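Side-chain contacts in Atp-dependent DNA ligase (PDB 4D05), which catalyses the ATP-dependent joining of DNA strands by way of an enzyme-adenylate intermediate, using a minimized DNA-binding surface: residues Y33-G36 against H37-I40; T75-G78 against I79-Q83; V204-E207 against E208-F212; P226-I229 against G230-I233. One frame throughout, in Å; residues are numbered along the deposited sequence.

Contact 1 (Y33-G36 against H37-I40); sequences YWNG and HQLI
N35 turns its amide back over the H37-Q38 backbone and grips it through OD1. This oxygen accepts from H37 N at 3.0 Å with an N-H...O angle of 161°, closing an Asx turn, and from Q38 N at the same distance. The two donors come from opposite faces of the amide plane, each tilted away from it. The same amide donates a hydrogen bond through ND2 to Q38 OE1 (3.1 Å), a more bent one. Its first torsion places CG between the backbone N and carbonyl carbon (chi1 69°), which folds the group inward over the loop, and N35 N bonds to Q38 O at 3.1 Å. H37 lays one ring face against N35 OD1, with amide and ring planes 37° apart. These residues close a beta hairpin between strands 30-34 and 39-40, the latter at the margin of a five-stranded sheet in the ligase domain. Y33 and I40 form an antiparallel hydrogen-bonded pair, Y33 N to I40 O and I40 N to Y33 O both 2.8 Å. W34 and L39 make the next, non-hydrogen-bonded pair. The W34 indole carries the H37 peptide over one face, CZ3 reaching Q38 N at 3.4 Å, while L39 CD2 sits at the ring edge. Further out, W34 NE1 bonds to P58 O, F57 packs edge-to-face on the indole, and F95 and I54 touch both W34 and L39.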
ATOM      1  N   TYR A  33      11.771  -9.334   5.713  1.00  4.03           N
ATOM      2  CA  TYR A  33      12.406 -10.302   4.858  1.00  2.81           C
ATOM      3  C   TYR A  33      13.050 -11.347   5.755  1.00  3.39           C
ATOM      4  O   TYR A  33      13.885 -11.037   6.612  1.00  4.68           O
ATOM      5  CB  TYR A  33      13.466  -9.603   4.021  1.00  4.90           C
ATOM      6  CG  TYR A  33      14.343 -10.510   3.205  1.00  4.80           C
ATOM      7  CD1 TYR A  33      13.919 -11.007   2.021  1.00  8.79           C
ATOM      8  CD2 TYR A  33      15.623 -10.816   3.605  1.00  7.35           C
ATOM      9  CE1 TYR A  33      14.751 -11.828   1.238  1.00 12.34           C
ATOM     10  CE2 TYR A  33      16.448 -11.620   2.850  1.00 10.08           C
ATOM     11  CZ  TYR A  33      15.994 -12.142   1.682  1.00 12.51           C
ATOM     12  OH  TYR A  33      16.789 -12.954   0.905  1.00 15.41           O
ATOM     13  N   TRP A  34      12.623 -12.586   5.561  1.00  2.09           N
ATOM     14  CA  TRP A  34      13.227 -13.735   6.244  1.00  2.62           C
ATOM     15  C   TRP A  34      14.301 -14.316   5.379  1.00  3.67           C
ATOM     16  O   TRP A  34      14.053 -14.777   4.268  1.00  3.92           O
ATOM     17  CB  TRP A  34      12.163 -14.780   6.535  1.00  3.93           C
ATOM     18  CG  TRP A  34      12.649 -16.103   7.032  1.00  2.42           C
ATOM     19  CD1 TRP A  34      12.736 -17.244   6.309  1.00  3.96           C
ATOM     20  CD2 TRP A  34      13.085 -16.435   8.359  1.00  3.37           C
ATOM     21  NE1 TRP A  34      13.192 -18.276   7.090  1.00  4.12           N
ATOM     22  CE2 TRP A  34      13.412 -17.809   8.357  1.00  4.55           C
ATOM     23  CE3 TRP A  34      13.220 -15.719   9.542  1.00  3.99           C
ATOM     24  CZ2 TRP A  34      13.876 -18.463   9.487  1.00  6.30           C
ATOM     25  CZ3 TRP A  34      13.670 -16.369  10.660  1.00  4.33           C
ATOM     26  CH2 TRP A  34      13.996 -17.727  10.628  1.00  6.02           C
ATOM     27  N   ASN A  35      15.538 -14.284   5.890  1.00  3.83           N
ATOM     28  CA  ASN A  35      16.643 -14.704   5.075  1.00  4.64           C
ATOM     29  C   ASN A  35      17.020 -16.164   5.280  1.00  5.62           C
ATOM     30  O   ASN A  35      18.041 -16.603   4.754  1.00  7.64           O
ATOM     31  CB  ASN A  35      17.863 -13.797   5.279  1.00  6.08           C
ATOM     32  CG  ASN A  35      18.496 -13.934   6.652  1.00  5.86           C
ATOM     33  OD1 ASN A  35      18.041 -14.685   7.467  1.00  4.65           O
ATOM     34  ND2 ASN A  35      19.577 -13.197   6.882  1.00  6.92           N
ATOM     35  N   GLY A  36      16.221 -16.885   6.066  1.00  4.70           N
ATOM     36  CA  GLY A  36      16.500 -18.258   6.428  1.00  5.22           C
ATOM     37  C   GLY A  36      16.863 -18.454   7.886  1.00  4.97           C
ATOM     38  O   GLY A  36      16.788 -19.559   8.396  1.00  7.16           O
ATOM     39  N   HIS A  37      17.218 -17.371   8.571  1.00  3.58           N
ATOM     40  CA  HIS A  37      17.509 -17.460  10.005  1.00  3.61           C
ATOM     41  C   HIS A  37      17.130 -16.233  10.839  1.00  4.08           C
ATOM     42  O   HIS A  37      17.145 -16.309  12.058  1.00  4.07           O
ATOM     43  CB  HIS A  37      18.986 -17.821  10.258  1.00  3.33           C
ATOM     44  CG  HIS A  37      19.963 -16.826   9.708  1.00  4.58           C
ATOM     45  ND1 HIS A  37      20.411 -16.853   8.405  1.00  6.18           N
ATOM     46  CD2 HIS A  37      20.608 -15.796  10.300  1.00  7.15           C
ATOM     47  CE1 HIS A  37      21.264 -15.869   8.208  1.00  6.68           C
ATOM     48  NE2 HIS A  37      21.403 -15.215   9.348  1.00  7.51           N
ATOM     49  N   GLN A  38      16.776 -15.122  10.196  1.00  3.64           N
ATOM     50  CA  GLN A  38      16.396 -13.904  10.914  1.00  5.07           C
ATOM     51  C   GLN A  38      15.458 -13.078  10.017  1.00  3.47           C
ATOM     52  O   GLN A  38      15.456 -13.248   8.777  1.00  3.72           O
ATOM     53  CB  GLN A  38      17.606 -13.084  11.329  1.00  6.47           C
ATOM     54  CG  GLN A  38      18.344 -12.527  10.158  1.00  7.50           C
ATOM     55  CD  GLN A  38      19.819 -12.159  10.414  1.00  8.74           C
ATOM     56  OE1 GLN A  38      20.537 -11.806   9.468  1.00 11.83           O
ATOM     57  NE2 GLN A  38      20.279 -12.262  11.657  1.00 10.48           N
ATOM     58  N   LEU A  39      14.711 -12.195  10.652  1.00  2.87           N
ATOM     59  CA  LEU A  39      13.803 -11.268   9.985  1.00  3.20           C
ATOM     60  C   LEU A  39      14.467  -9.899   9.888  1.00  3.80           C
ATOM     61  O   LEU A  39      14.994  -9.392  10.887  1.00  4.00           O
ATOM     62  CB  LEU A  39      12.486 -11.140  10.775  1.00  2.75           C
ATOM     63  CG  LEU A  39      11.633 -12.399  10.799  1.00  3.72           C
ATOM     64  CD1 LEU A  39      10.540 -12.301  11.843  1.00  4.16           C
ATOM     65  CD2 LEU A  39      11.024 -12.641   9.426  1.00  4.91           C
ATOM     66  N   ILE A  40      14.410  -9.317   8.698  1.00  3.29           N
ATOM     67  CA  ILE A  40      15.073  -8.060   8.396  1.00  3.99           C
ATOM     68  C   ILE A  40      14.088  -7.020   7.872  1.00  3.13           C
ATOM     69  O   ILE A  40      13.264  -7.312   7.002  1.00  4.38           O
ATOM     70  CB  ILE A  40      16.200  -8.278   7.341  1.00  3.85           C
ATOM     71  CG1 ILE A  40      17.170  -9.395   7.829  1.00  7.84           C
ATOM     72  CG2 ILE A  40      16.897  -6.975   7.016  1.00  5.60           C
ATOM     73  CD1 ILE A  40      18.194  -9.751   6.878  1.00 12.17           C
TER

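Contact 2 (T75-G78 against I79-Q83); sequences TVSG and IARTQ
G78 is met from two directions: the R81 guanidinium rests one face on it, G78 CA standing 3.6 Å above the plane, toward the rim, and its carbonyl oxygen receives the hydroxyl of T82 at 2.8 Å from OG1, in the carbonyl plane. A valine in place of T82 would be likely to cost G78 O its side-chain donor and leave the chain beyond the helix less firmly tied to it. I79 works on another flank: its CD1 lies beside T75 CG2 at 4.1 Å, the two side chains pointing the same way, while CG1 contacts T75 O. W90, Q92 and I93 pack on I79 from outside. These contacts belong to the C-terminal part of helix 73-80 in the ligase domain, where the i to i+4 pattern runs from T75 O to I79 N and from V76 O to A80 N (2.9 Å). R81 reaches G78 through the bend at chi3 (-70°), which turns the chain end back along the helix. At the edge of its guanidinium, NH1 comes within 2.9 Å of S77 OG, but the angle is too poor for a hydrogen bond, and the pair is evidence of proximity alone. R81 CG also lies 3.2 Å from S77 O, the carbonyl that accepts R81 N. After R81 the chain is tied by T82 N to I79 O (2.9 Å), and Q83 NE2 donates to R81 O from well above the carbonyl plane.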
ATOM      1  N   THR A  75       0.032  -0.716  16.660  1.00  5.26           N
ATOM      2  CA  THR A  75       0.363  -1.775  17.603  1.00  6.80           C
ATOM      3  C   THR A  75       1.494  -2.652  17.091  1.00  4.88           C
ATOM      4  O   THR A  75       2.486  -2.869  17.780  1.00  4.88           O
ATOM      5  CB  THR A  75      -0.831  -2.628  17.904  1.00  7.48           C
ATOM      6  OG1 THR A  75      -1.864  -1.793  18.456  1.00 10.83           O
ATOM      7  CG2 THR A  75      -0.445  -3.712  18.893  1.00  9.52           C
ATOM      8  N   VAL A  76       1.353  -3.168  15.862  1.00  4.64           N
ATOM      9  CA  VAL A  76       2.422  -4.034  15.341  1.00  4.81           C
ATOM     10  C   VAL A  76       3.741  -3.298  15.141  1.00  2.62           C
ATOM     11  O   VAL A  76       4.813  -3.826  15.452  1.00  4.41           O
ATOM     12  CB  VAL A  76       1.974  -4.826  14.074  1.00  4.88           C
ATOM     13  CG1 VAL A  76       1.883  -3.950  12.843  1.00  4.75           C
ATOM     14  CG2 VAL A  76       2.932  -5.994  13.831  1.00  5.14           C
ATOM     15  N   SER A  77       3.680  -2.058  14.682  1.00  3.81           N
ATOM     16  CA  SER A  77       4.866  -1.235  14.507  1.00  6.08           C
ATOM     17  C   SER A  77       5.563  -0.991  15.850  1.00  5.33           C
ATOM     18  O   SER A  77       6.783  -1.096  15.946  1.00  6.29           O
ATOM     19  CB  SER A  77       4.465   0.122  13.880  1.00  6.55           C
ATOM     20  OG  SER A  77       5.625   0.929  13.635  1.00  8.85           O
ATOM     21  N   GLY A  78       4.789  -0.732  16.895  1.00  5.58           N
ATOM     22  CA  GLY A  78       5.361  -0.502  18.220  1.00  6.10           C
ATOM     23  C   GLY A  78       6.074  -1.729  18.767  1.00  5.89           C
ATOM     24  O   GLY A  78       7.098  -1.635  19.425  1.00  7.84           O
ATOM     25  N   ILE A  79       5.522  -2.897  18.508  1.00  3.70           N
ATOM     26  CA  ILE A  79       6.184  -4.121  18.948  1.00  3.75           C
ATOM     27  C   ILE A  79       7.461  -4.352  18.123  1.00  4.01           C
ATOM     28  O   ILE A  79       8.524  -4.651  18.657  1.00  5.28           O
ATOM     29  CB  ILE A  79       5.230  -5.322  18.820  1.00  5.31           C
ATOM     30  CG1 ILE A  79       4.026  -5.180  19.752  1.00  5.26           C
ATOM     31  CG2 ILE A  79       5.970  -6.624  19.099  1.00  5.98           C
ATOM     32  CD1 ILE A  79       2.870  -6.117  19.396  1.00  5.50           C
ATOM     33  N   ALA A  80       7.344  -4.254  16.811  1.00  5.00           N
ATOM     34  CA  ALA A  80       8.460  -4.568  15.935  1.00  5.51           C
ATOM     35  C   ALA A  80       9.650  -3.642  16.145  1.00  7.11           C
ATOM     36  O   ALA A  80      10.786  -4.086  15.939  1.00  7.21           O
ATOM     37  CB  ALA A  80       7.974  -4.581  14.442  1.00  7.64           C
ATOM     38  N   ARG A  81       9.398  -2.397  16.598  1.00  7.57           N
ATOM     39  CA  ARG A  81      10.431  -1.395  16.920  1.00  8.19           C
ATOM     40  C   ARG A  81      11.112  -1.680  18.242  1.00  6.11           C
ATOM     41  O   ARG A  81      12.149  -1.099  18.544  1.00  8.00           O
ATOM     42  CB  ARG A  81       9.794   0.019  17.189  1.00 12.68           C
ATOM     43  CG  ARG A  81       9.322   0.805  16.094  1.00 21.54           C
ATOM     44  CD  ARG A  81       9.243   2.286  16.530  1.00 19.09           C
ATOM     45  NE  ARG A  81       8.208   2.646  17.509  1.00 16.99           N
ATOM     46  CZ  ARG A  81       6.907   2.736  17.213  1.00 16.22           C
ATOM     47  NH1 ARG A  81       6.476   2.442  15.994  1.00 14.96           N
ATOM     48  NH2 ARG A  81       6.024   3.128  18.124  1.00 13.87           N
ATOM     49  N   THR A  82      10.470  -2.480  19.095  1.00  5.51           N
ATOM     50  CA  THR A  82      11.023  -2.743  20.426  1.00  5.32           C
ATOM     51  C   THR A  82      12.221  -3.673  20.334  1.00  5.48           C
ATOM     52  O   THR A  82      12.121  -4.742  19.748  1.00  4.95           O
ATOM     53  CB  THR A  82       9.964  -3.328  21.328  1.00  6.56           C
ATOM     54  OG1 THR A  82       8.892  -2.401  21.432  1.00  7.87           O
ATOM     55  CG2 THR A  82      10.520  -3.608  22.699  1.00  7.31           C
ATOM     56  N   GLN A  83      13.360  -3.236  20.878  1.00  4.94           N
ATOM     57  CA  GLN A  83      14.581  -4.037  20.860  1.00  7.87           C
ATOM     58  C   GLN A  83      14.579  -4.929  22.124  1.00  6.64           C
ATOM     59  O   GLN A  83      14.989  -4.507  23.218  1.00  7.13           O
ATOM     60  CB  GLN A  83      15.827  -3.152  20.790  1.00  8.46           C
ATOM     61  CG  GLN A  83      15.841  -2.141  19.636  1.00  9.90           C
ATOM     62  CD  GLN A  83      15.643  -2.782  18.273  1.00 11.82           C
ATOM     63  OE1 GLN A  83      16.556  -3.422  17.747  1.00 10.80           O
ATOM     64  NE2 GLN A  83      14.449  -2.605  17.676  1.00 11.96           N
TER

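Contact 3 (V204-E207 against E208-F212). With SO4 (sulfate ion), chain E.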
ATOM      1  N   VAL A 204      -3.713  24.841  -8.222  1.00  3.62           N
ATOM      2  CA  VAL A 204      -2.571  24.393  -7.436  1.00  3.18           C
ATOM      3  C   VAL A 204      -1.446  23.989  -8.369  1.00  4.45           C
ATOM      4  O   VAL A 204      -1.687  23.677  -9.524  1.00  4.60           O
ATOM      5  CB  VAL A 204      -2.917  23.221  -6.504  1.00  3.44           C
ATOM      6  CG1 VAL A 204      -4.066  23.598  -5.585  1.00  4.05           C
ATOM      7  CG2 VAL A 204      -3.236  21.931  -7.292  1.00  5.05           C
ATOM      8  N   LYS A 205      -0.224  23.980  -7.849  1.00  6.10           N
ATOM      9  CA  LYS A 205       0.915  23.447  -8.575  1.00  5.86           C
ATOM     10  C   LYS A 205       1.544  22.352  -7.720  1.00  5.96           C
ATOM     11  O   LYS A 205       1.922  22.588  -6.560  1.00  6.56           O
ATOM     12  CB  LYS A 205       1.929  24.535  -8.899  1.00  8.39           C
ATOM     13  CG  LYS A 205       3.088  24.055  -9.746  1.00  9.50           C
ATOM     14  CD  LYS A 205       3.957  25.235 -10.203  1.00 14.64           C
ATOM     15  CE  LYS A 205       5.101  24.816 -11.097  1.00 17.82           C
ATOM     16  NZ  LYS A 205       5.921  26.007 -11.537  1.00 19.92           N
ATOM     17  N   ASN A 206       1.610  21.148  -8.272  1.00  6.12           N
ATOM     18  CA  ASN A 206       2.030  20.001  -7.483  1.00  8.00           C
ATOM     19  C   ASN A 206       3.528  19.773  -7.555  1.00 11.85           C
ATOM     20  O   ASN A 206       4.276  20.562  -8.177  1.00 10.43           O
ATOM     21  CB  ASN A 206       1.226  18.729  -7.833  1.00  7.78           C
ATOM     22  CG  ASN A 206       1.599  18.122  -9.181  1.00  8.16           C
ATOM     23  OD1 ASN A 206       2.548  18.549  -9.838  1.00  8.44           O
ATOM     24  ND2 ASN A 206       0.837  17.115  -9.604  1.00 11.00           N
ATOM     25  N   GLU A 207       3.980  18.709  -6.888  1.00 14.49           N
ATOM     26  CA  GLU A 207       5.403  18.499  -6.744  1.00 18.44           C
ATOM     27  C   GLU A 207       6.053  18.001  -8.047  1.00 17.46           C
ATOM     28  O   GLU A 207       7.271  18.007  -8.178  1.00 21.82           O
ATOM     29  CB  GLU A 207       5.671  17.607  -5.520  1.00 24.89           C
ATOM     30  CG  GLU A 207       4.908  18.175  -4.289  1.00 29.97           C
ATOM     31  CD  GLU A 207       5.331  17.595  -2.945  1.00 33.42           C
ATOM     32  OE1 GLU A 207       5.327  16.355  -2.791  1.00 32.27           O
ATOM     33  OE2 GLU A 207       5.649  18.402  -2.029  1.00 36.27           O
ATOM     34  N   GLU A 208       5.247  17.640  -9.031  1.00 13.26           N
ATOM     35  CA  GLU A 208       5.792  17.301 -10.344  1.00 13.44           C
ATOM     36  C   GLU A 208       5.819  18.498 -11.291  1.00 14.13           C
ATOM     37  O   GLU A 208       6.233  18.353 -12.450  1.00 15.67           O
ATOM     38  CB  GLU A 208       4.963  16.212 -11.016  1.00 17.25           C
ATOM     39  CG  GLU A 208       5.083  14.822 -10.444  1.00 20.60           C
ATOM     40  CD  GLU A 208       4.250  13.850 -11.270  1.00 25.44           C
ATOM     41  OE1 GLU A 208       4.717  13.397 -12.335  1.00 27.95           O
ATOM     42  OE2 GLU A 208       3.110  13.572 -10.891  1.00 26.78           O
ATOM     43  N   GLY A 209       5.371  19.662 -10.807  1.00 11.61           N
ATOM     44  CA  GLY A 209       5.396  20.884 -11.592  1.00 12.85           C
ATOM     45  C   GLY A 209       4.168  21.081 -12.470  1.00 12.80           C
ATOM     46  O   GLY A 209       4.191  21.906 -13.401  1.00 13.46           O
ATOM     47  N   VAL A 210       3.104  20.321 -12.194  1.00  9.09           N
ATOM     48  CA  VAL A 210       1.878  20.443 -12.961  1.00  7.43           C
ATOM     49  C   VAL A 210       0.897  21.376 -12.256  1.00  6.62           C
ATOM     50  O   VAL A 210       0.635  21.241 -11.048  1.00  7.35           O
ATOM     51  CB  VAL A 210       1.225  19.073 -13.164  1.00 10.58           C
ATOM     52  CG1 VAL A 210      -0.096  19.230 -13.900  1.00 10.52           C
ATOM     53  CG2 VAL A 210       2.188  18.146 -13.912  1.00 12.15           C
ATOM     54  N   THR A 211       0.385  22.350 -12.996  1.00  7.26           N
ATOM     55  CA  THR A 211      -0.636  23.251 -12.490  1.00  5.87           C
ATOM     56  C   THR A 211      -2.013  22.775 -12.976  1.00  5.20           C
ATOM     57  O   THR A 211      -2.218  22.490 -14.164  1.00  6.97           O
ATOM     58  CB  THR A 211      -0.381  24.703 -12.954  1.00  6.46           C
ATOM     59  OG1 THR A 211       0.853  25.146 -12.413  1.00  8.30           O
ATOM     60  CG2 THR A 211      -1.473  25.646 -12.495  1.00  9.79           C
ATOM     61  N   PHE A 212      -2.963  22.718 -12.057  1.00  5.05           N
ATOM     62  CA  PHE A 212      -4.310  22.230 -12.380  1.00  5.16           C
ATOM     63  C   PHE A 212      -5.343  22.744 -11.428  1.00  5.91           C
ATOM     64  O   PHE A 212      -5.022  23.259 -10.342  1.00  6.55           O
ATOM     65  CB  PHE A 212      -4.369  20.688 -12.446  1.00  6.69           C
ATOM     66  CG  PHE A 212      -4.020  20.010 -11.161  1.00  7.19           C
ATOM     67  CD1 PHE A 212      -2.691  19.836 -10.799  1.00  7.14           C
ATOM     68  CD2 PHE A 212      -5.023  19.558 -10.302  1.00  7.17           C
ATOM     69  CE1 PHE A 212      -2.356  19.208  -9.589  1.00  6.70           C
ATOM     70  CE2 PHE A 212      -4.719  18.912  -9.114  1.00  6.12           C
ATOM     71  CZ  PHE A 212      -3.366  18.748  -8.749  1.00  6.14           C
TER
HETATM   72  S   SO4 E1260       4.667  27.315 -14.689  1.00 23.01           S
HETATM   73  O1  SO4 E1260       4.895  25.882 -14.471  1.00 23.10           O
HETATM   74  O2  SO4 E1260       5.690  27.810 -15.623  1.00 23.06           O
HETATM   75  O3  SO4 E1260       3.294  27.580 -15.187  1.00 19.30           O
HETATM   76  O4  SO4 E1260       4.850  27.977 -13.396  1.00 26.71           O
HETATM   77  O   HOH W   1       1.082  15.232 -11.691  0.98 12.55           O
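V204 and F212 face each other as an antiparallel hydrogen-bonded pair, V204 N to F212 O and F212 N to V204 O both 3.0 Å, on segments whose directions differ by 168°. K205 and T211 follow as a non-hydrogen-bonded pair. Beyond them N206 N donates to V210 O (2.9 Å), and a type I turn from N206 to G209 closes the hairpin with G209 N on N206 O. G209 has a positive phi (87°) and opens a G1 beta bulge with V210 opposite N206; a side chain at G209 would jam against the E208 carbonyl. The hairpin joins strands 199-206 and 211-214 of the OB-like domain. N206 braces the turn with its amide oxygen: OD1 accepts E208 N and V210 N, each at 3.0 Å, from opposite faces of the amide plane. Its ND2 is held by Y235 OH and by a water, which also donates to E208 OE2, a carboxylate oxygen that pairs with K240. E208 OE1 takes N244 ND2. On the V204 face, CG2 of V204 lies over the F212 ring, 3.7 Å from its centroid and 20° off the normal, a CH-pi contact; Y235 meets the F212 ring edge-to-face. The other face carries K205, whose fully extended chain passes T211 OG1 and places NZ 2.9 Å from O4 of a sulfate, with a second bond to its O1, a bound ion probably from the crystallisation liquor.

Contact 4 (P226-I229 against G230-I233); sequences PPPI and GSLI
S231 meets the flat peptide carbonyl of P228 with two donors set at different heights: OG lies in the carbonyl plane, 2.8 Å from P228 O, while S231 N approaches from above that plane, 43° out of it, at 3.1 Å. The second bond closes a type II beta turn from P228 to S231, which leads from the loop after helix 220-224 into strand 232-237 of the OB-like domain. The positive phi of G230 (101°) fits the third place of such a turn; a beta carbon there would clash with I229 O. The hydroxyl of S231 occupies the position between its backbone N and carbonyl carbon (chi1 64°), and from there it swings back to the proline carbonyl. Besides P228 O, it has two pyrrolidine rings nearby, P227 CB and P228 CD each 3.9 Å from S231 OG. With an alanine in place of S231, P228 O would probably be left without its in-plane donor, and the turn would lose part of its hold. P227 is placed from outside as well: its carbonyl accepts from Y188 OH, and its ring touches F251 and I254. V185 forms backbone bonds with G230 and S231, so that the turn is joined to strand 179-190. I229 is exposed, its CB pointing away, with CG2 3.2 Å from G230 N. The last apolar touch brings P227 CB to 4.4 Å from I233 CG2.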
ATOM      1  N   PRO A 226     -11.475  30.265   2.047  1.00  8.96           N
ATOM      2  CA  PRO A 226     -10.640  29.334   1.303  1.00  7.96           C
ATOM      3  C   PRO A 226      -9.239  29.144   1.900  1.00 10.07           C
ATOM      4  O   PRO A 226      -8.779  29.934   2.751  1.00  8.05           O
ATOM      5  CB  PRO A 226     -10.546  30.002  -0.076  1.00  9.95           C
ATOM      6  CG  PRO A 226     -10.583  31.430   0.225  1.00 11.41           C
ATOM      7  CD  PRO A 226     -11.622  31.545   1.338  1.00 10.84           C
ATOM      8  N   PRO A 227      -8.563  28.072   1.473  1.00  9.94           N
ATOM      9  CA  PRO A 227      -7.165  27.898   1.871  1.00 10.10           C
ATOM     10  C   PRO A 227      -6.351  29.103   1.414  1.00  8.90           C
ATOM     11  O   PRO A 227      -6.561  29.582   0.293  1.00  8.66           O
ATOM     12  CB  PRO A 227      -6.711  26.665   1.082  1.00 12.79           C
ATOM     13  CG  PRO A 227      -7.934  26.041   0.581  1.00 13.00           C
ATOM     14  CD  PRO A 227      -9.029  27.022   0.560  1.00 12.00           C
ATOM     15  N   PRO A 228      -5.421  29.568   2.248  1.00  8.42           N
ATOM     16  CA  PRO A 228      -4.596  30.710   1.845  1.00  8.51           C
ATOM     17  C   PRO A 228      -3.800  30.411   0.578  1.00  5.28           C
ATOM     18  O   PRO A 228      -3.283  29.291   0.399  1.00  7.23           O
ATOM     19  CB  PRO A 228      -3.636  30.884   3.024  1.00  8.99           C
ATOM     20  CG  PRO A 228      -4.344  30.258   4.191  1.00  9.25           C
ATOM     21  CD  PRO A 228      -5.086  29.087   3.597  1.00 10.35           C
ATOM     22  N   ILE A 229      -3.632  31.412  -0.278  1.00  5.54           N
ATOM     23  CA  ILE A 229      -2.741  31.243  -1.411  1.00  4.84           C
ATOM     24  C   ILE A 229      -1.352  31.081  -0.826  1.00  4.25           C
ATOM     25  O   ILE A 229      -1.010  31.738   0.174  1.00  5.56           O
ATOM     26  CB  ILE A 229      -2.825  32.441  -2.378  1.00  4.28           C
ATOM     27  CG1 ILE A 229      -4.230  32.470  -3.023  1.00  6.55           C
ATOM     28  CG2 ILE A 229      -1.735  32.345  -3.431  1.00  6.18           C
ATOM     29  CD1 ILE A 229      -4.530  33.759  -3.809  1.00  6.07           C
ATOM     30  N   GLY A 230      -0.601  30.124  -1.370  1.00  5.80           N
ATOM     31  CA  GLY A 230       0.735  29.823  -0.899  1.00  6.63           C
ATOM     32  C   GLY A 230       0.768  28.605  -0.001  1.00  8.96           C
ATOM     33  O   GLY A 230       1.869  28.076   0.264  1.00  9.23           O
ATOM     34  N   SER A 231      -0.397  28.166   0.493  1.00  6.97           N
ATOM     35  CA  SER A 231      -0.420  27.053   1.410  1.00  8.38           C
ATOM     36  C   SER A 231      -0.133  25.737   0.693  1.00  7.34           C
ATOM     37  O   SER A 231      -0.379  25.590  -0.521  1.00  7.09           O
ATOM     38  CB  SER A 231      -1.732  26.986   2.174  1.00  9.24           C
ATOM     39  OG  SER A 231      -2.854  26.741   1.347  1.00  9.94           O
ATOM     40  N   LEU A 232       0.440  24.807   1.455  1.00  6.68           N
ATOM     41  CA  LEU A 232       0.656  23.453   0.986  1.00  6.33           C
ATOM     42  C   LEU A 232      -0.556  22.647   1.405  1.00  6.40           C
ATOM     43  O   LEU A 232      -0.882  22.607   2.582  1.00  6.45           O
ATOM     44  CB  LEU A 232       1.930  22.872   1.620  1.00  7.63           C
ATOM     45  CG  LEU A 232       2.317  21.485   1.082  1.00  7.78           C
ATOM     46  CD1 LEU A 232       2.849  21.605  -0.339  1.00  8.74           C
ATOM     47  CD2 LEU A 232       3.332  20.783   2.027  1.00 10.60           C
ATOM     48  N   ILE A 233      -1.235  22.036   0.433  1.00  7.14           N
ATOM     49  CA  ILE A 233      -2.446  21.290   0.689  1.00  7.57           C
ATOM     50  C   ILE A 233      -2.254  19.873   0.210  1.00  6.49           C
ATOM     51  O   ILE A 233      -1.359  19.607  -0.596  1.00  6.36           O
ATOM     52  CB  ILE A 233      -3.697  21.951   0.031  1.00  6.10           C
ATOM     53  CG1 ILE A 233      -3.610  22.003  -1.508  1.00  7.16           C
ATOM     54  CG2 ILE A 233      -3.857  23.358   0.619  1.00  6.23           C
ATOM     55  CD1 ILE A 233      -4.061  20.755  -2.208  1.00  9.45           C
TER

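Overall arrangement
Contacts 1 and 2 lie in the ligase domain, centres about 17 Å apart; contacts 3 and 4 lie in the OB-like domain, about 13 Å apart, and reach the same antiparallel sheet. Contacts 1 and 3 sit on opposite sides of the chain's centre, about 41 Å between centres. Both are hairpins in which an asparagine oxygen takes two backbone N-H groups, but contact 1 lays the turn backbone over one face of a buried indole, whereas contact 3 carries more exposed residues, charge and a sulfate. Contacts 2 and 4 instead use a hydroxyl to reach a backbone carbonyl: in contact 2 beside a helix, in contact 4 at a proline-rich turn into a strand. All four are partly buried.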